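Local coordinates for membrane-bound protease PH1510 (PDB 3BPP), which is a membrane-bound serine protease that cuts its substrates preferentially near hydrophobic or aromatic residues and can degrade casein and a stomatin homolog in vitro, at residues A[11-16]-A[28-33]. The protein carries 1 engineered substitution. Sequence-based numbering, arbitrary orientation.
Sequences YVAQIK and DRYITI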
loop_
_atom_site.group_PDB
_atom_site.type_symbol
_atom_site.label_atom_id
_atom_site.label_comp_id
_atom_site.label_asym_id
_atom_site.label_seq_id
_atom_site.Cartn_x
_atom_site.Cartn_y
_atom_site.Cartn_z
ATOM N N TYR A 11 -2.210 -5.189 -13.111
ATOM C CA TYR A 11 -2.060 -3.746 -13.210
ATOM C C TYR A 11 -2.752 -3.048 -12.037
ATOM O O TYR A 11 -3.673 -3.588 -11.451
ATOM C CB TYR A 11 -2.554 -3.233 -14.556
ATOM C CG TYR A 11 -1.552 -3.448 -15.677
ATOM C CD1 TYR A 11 -0.750 -2.407 -16.120
ATOM C CD2 TYR A 11 -1.399 -4.699 -16.275
ATOM C CE1 TYR A 11 0.166 -2.593 -17.136
ATOM C CE2 TYR A 11 -0.477 -4.903 -17.293
ATOM C CZ TYR A 11 0.297 -3.845 -17.722
ATOM O OH TYR A 11 1.210 -4.029 -18.738
ATOM N N VAL A 12 -2.266 -1.872 -11.662
ATOM C CA VAL A 12 -2.919 -1.117 -10.626
ATOM C C VAL A 12 -3.016 0.301 -11.102
ATOM O O VAL A 12 -2.063 0.825 -11.669
ATOM C CB VAL A 12 -2.187 -1.174 -9.225
ATOM C CG1 VAL A 12 -2.839 -0.225 -8.278
ATOM C CG2 VAL A 12 -2.165 -2.596 -8.639
ATOM N N ALA A 13 -4.184 0.902 -10.871
ATOM C CA ALA A 13 -4.475 2.274 -11.260
ATOM C C ALA A 13 -5.391 2.906 -10.209
ATOM O O ALA A 13 -6.063 2.192 -9.445
ATOM C CB ALA A 13 -5.125 2.299 -12.669
ATOM N N GLN A 14 -5.405 4.231 -10.145
ATOM C CA GLN A 14 -6.297 4.938 -9.215
ATOM C C GLN A 14 -7.397 5.673 -9.957
ATOM O O GLN A 14 -7.167 6.186 -11.045
ATOM C CB GLN A 14 -5.552 5.947 -8.342
ATOM C CG GLN A 14 -4.346 5.387 -7.574
ATOM C CD GLN A 14 -2.995 5.765 -8.190
ATOM O OE1 GLN A 14 -2.625 6.940 -8.225
ATOM N NE2 GLN A 14 -2.249 4.761 -8.658
ATOM N N ILE A 15 -8.589 5.717 -9.364
ATOM C CA ILE A 15 -9.678 6.585 -9.845
ATOM C C ILE A 15 -10.226 7.337 -8.631
ATOM O O ILE A 15 -10.622 6.735 -7.656
ATOM C CB ILE A 15 -10.809 5.779 -10.564
ATOM C CG1 ILE A 15 -10.271 5.047 -11.797
ATOM C CG2 ILE A 15 -12.018 6.692 -10.874
ATOM C CD1 ILE A 15 -10.532 5.734 -13.096
ATOM N N LYS A 16 -10.175 8.651 -8.663
ATOM C CA LYS A 16 -10.566 9.440 -7.505
ATOM C C LYS A 16 -11.481 10.538 -7.973
ATOM O O LYS A 16 -11.427 10.915 -9.145
ATOM C CB LYS A 16 -9.342 10.058 -6.816
ATOM C CG LYS A 16 -8.611 9.141 -5.875
ATOM C CD LYS A 16 -7.263 9.754 -5.418
ATOM C CE LYS A 16 -6.476 8.798 -4.503
ATOM N NZ LYS A 16 -6.173 7.486 -5.163
ATOM N N ASP A 28 -11.497 3.259 -19.164
ATOM C CA ASP A 28 -11.307 2.630 -20.469
ATOM C C ASP A 28 -9.812 2.530 -20.807
ATOM O O ASP A 28 -9.327 1.466 -21.201
ATOM C CB ASP A 28 -12.051 3.432 -21.551
ATOM C CG ASP A 28 -11.911 2.825 -22.931
ATOM O OD1 ASP A 28 -11.929 1.584 -23.039
ATOM O OD2 ASP A 28 -11.790 3.588 -23.905
ATOM N N ARG A 29 -9.092 3.643 -20.643
ATOM C CA ARG A 29 -7.653 3.690 -20.925
ATOM C C ARG A 29 -6.929 2.607 -20.143
ATOM O O ARG A 29 -6.224 1.779 -20.735
ATOM C CB ARG A 29 -7.090 5.081 -20.612
ATOM C CG ARG A 29 -5.558 5.190 -20.619
ATOM C CD ARG A 29 -5.120 6.656 -20.658
ATOM N NE ARG A 29 -5.058 7.318 -19.350
ATOM C CZ ARG A 29 -5.811 8.358 -18.974
ATOM N NH1 ARG A 29 -5.653 8.886 -17.763
ATOM N NH2 ARG A 29 -6.711 8.884 -19.796
ATOM N N TYR A 30 -7.142 2.583 -18.821
ATOM C CA TYR A 30 -6.461 1.632 -17.935
ATOM C C TYR A 30 -6.786 0.217 -18.226
ATOM O O TYR A 30 -5.883 -0.635 -18.187
ATOM C CB TYR A 30 -6.784 1.893 -16.451
ATOM C CG TYR A 30 -6.269 3.199 -15.943
ATOM C CD1 TYR A 30 -7.056 4.009 -15.128
ATOM C CD2 TYR A 30 -4.988 3.645 -16.292
ATOM C CE1 TYR A 30 -6.571 5.219 -14.667
ATOM C CE2 TYR A 30 -4.497 4.841 -15.826
ATOM C CZ TYR A 30 -5.291 5.626 -15.028
ATOM O OH TYR A 30 -4.792 6.804 -14.566
ATOM N N ILE A 31 -8.073 -0.067 -18.463
ATOM C CA ILE A 31 -8.514 -1.461 -18.685
ATOM C C ILE A 31 -7.950 -1.982 -20.011
ATOM O O ILE A 31 -7.578 -3.156 -20.106
ATOM C CB ILE A 31 -10.071 -1.661 -18.593
ATOM C CG1 ILE A 31 -10.592 -1.256 -17.206
ATOM C CG2 ILE A 31 -10.439 -3.129 -18.798
ATOM C CD1 ILE A 31 -12.106 -0.987 -17.090
ATOM N N THR A 32 -7.867 -1.100 -21.009
ATOM C CA THR A 32 -7.264 -1.418 -22.317
ATOM C C THR A 32 -5.771 -1.797 -22.229
ATOM O O THR A 32 -5.385 -2.857 -22.727
ATOM C CB THR A 32 -7.421 -0.256 -23.321
ATOM O OG1 THR A 32 -8.804 0.067 -23.471
ATOM C CG2 THR A 32 -6.871 -0.649 -24.680
ATOM N N ILE A 33 -4.943 -0.939 -21.608
ATOM C CA ILE A 33 -3.499 -1.223 -21.423
ATOM C C ILE A 33 -3.277 -2.621 -20.869
ATOM O O ILE A 33 -2.454 -3.391 -21.385
ATOM C CB ILE A 33 -2.801 -0.148 -20.548
ATOM C CG1 ILE A 33 -3.023 1.236 -21.139
ATOM C CG2 ILE A 33 -1.301 -0.397 -20.442
ATOM C CD1 ILE A 33 -2.810 2.412 -20.159
#
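A13 CB sits over one face of the Y30 ring, 3.6 Å from the ring centroid and 13° off the ring normal, the geometry of a CH-pi contact. All six ring carbons lie within 4.1 Å of that methyl, so the contact is centred rather than made at one corner. A chi1 of -65° sets CG of Y30 anti to the carbonyl carbon and directs the phenol from the helix toward the strand, where A13 CB points back at it. The other contacts to the ring are single ones. I15 CD1 meets the edge of the same ring near its plane, 4.3 Å from Y30 CE1, and the backbone O of Q14 lies obliquely 3.8 Å from that same CE1. Y11, at the start of 11-16, meets I33 at the C-terminal end of 28-33, its CE1 standing 4.2 Å from I33 CG2, which lies obliquely to the ring. The axes of 11-16 and 28-33 run antiparallel at 174° and approach to 9.4 Å, as expected for the helix of a beta-alpha-beta crossover, which runs back antiparallel to the strand before it: strand 9-16, helix 21-36 and strand 41-47 form such a unit in the parallel sheet of the ClpP/crotonase-like N-terminal domain. Backbone hydrogen bonds of Y11 and A13 to I43 fix the strand beside 41-47, while L208 touches both tyrosines. Within the helix, D28 O accepts from T32 N at 3.0 Å and from T32 OG1 at 2.7 Å, the two donors arriving from opposite faces of the carbonyl plane. Farther out, R29 NH1 forms a salt bridge to D214 of helix 212-220 and D28 OD1 one to R62 of helix 53-64; on the strand, Q14 packs against N176 of the second subunit.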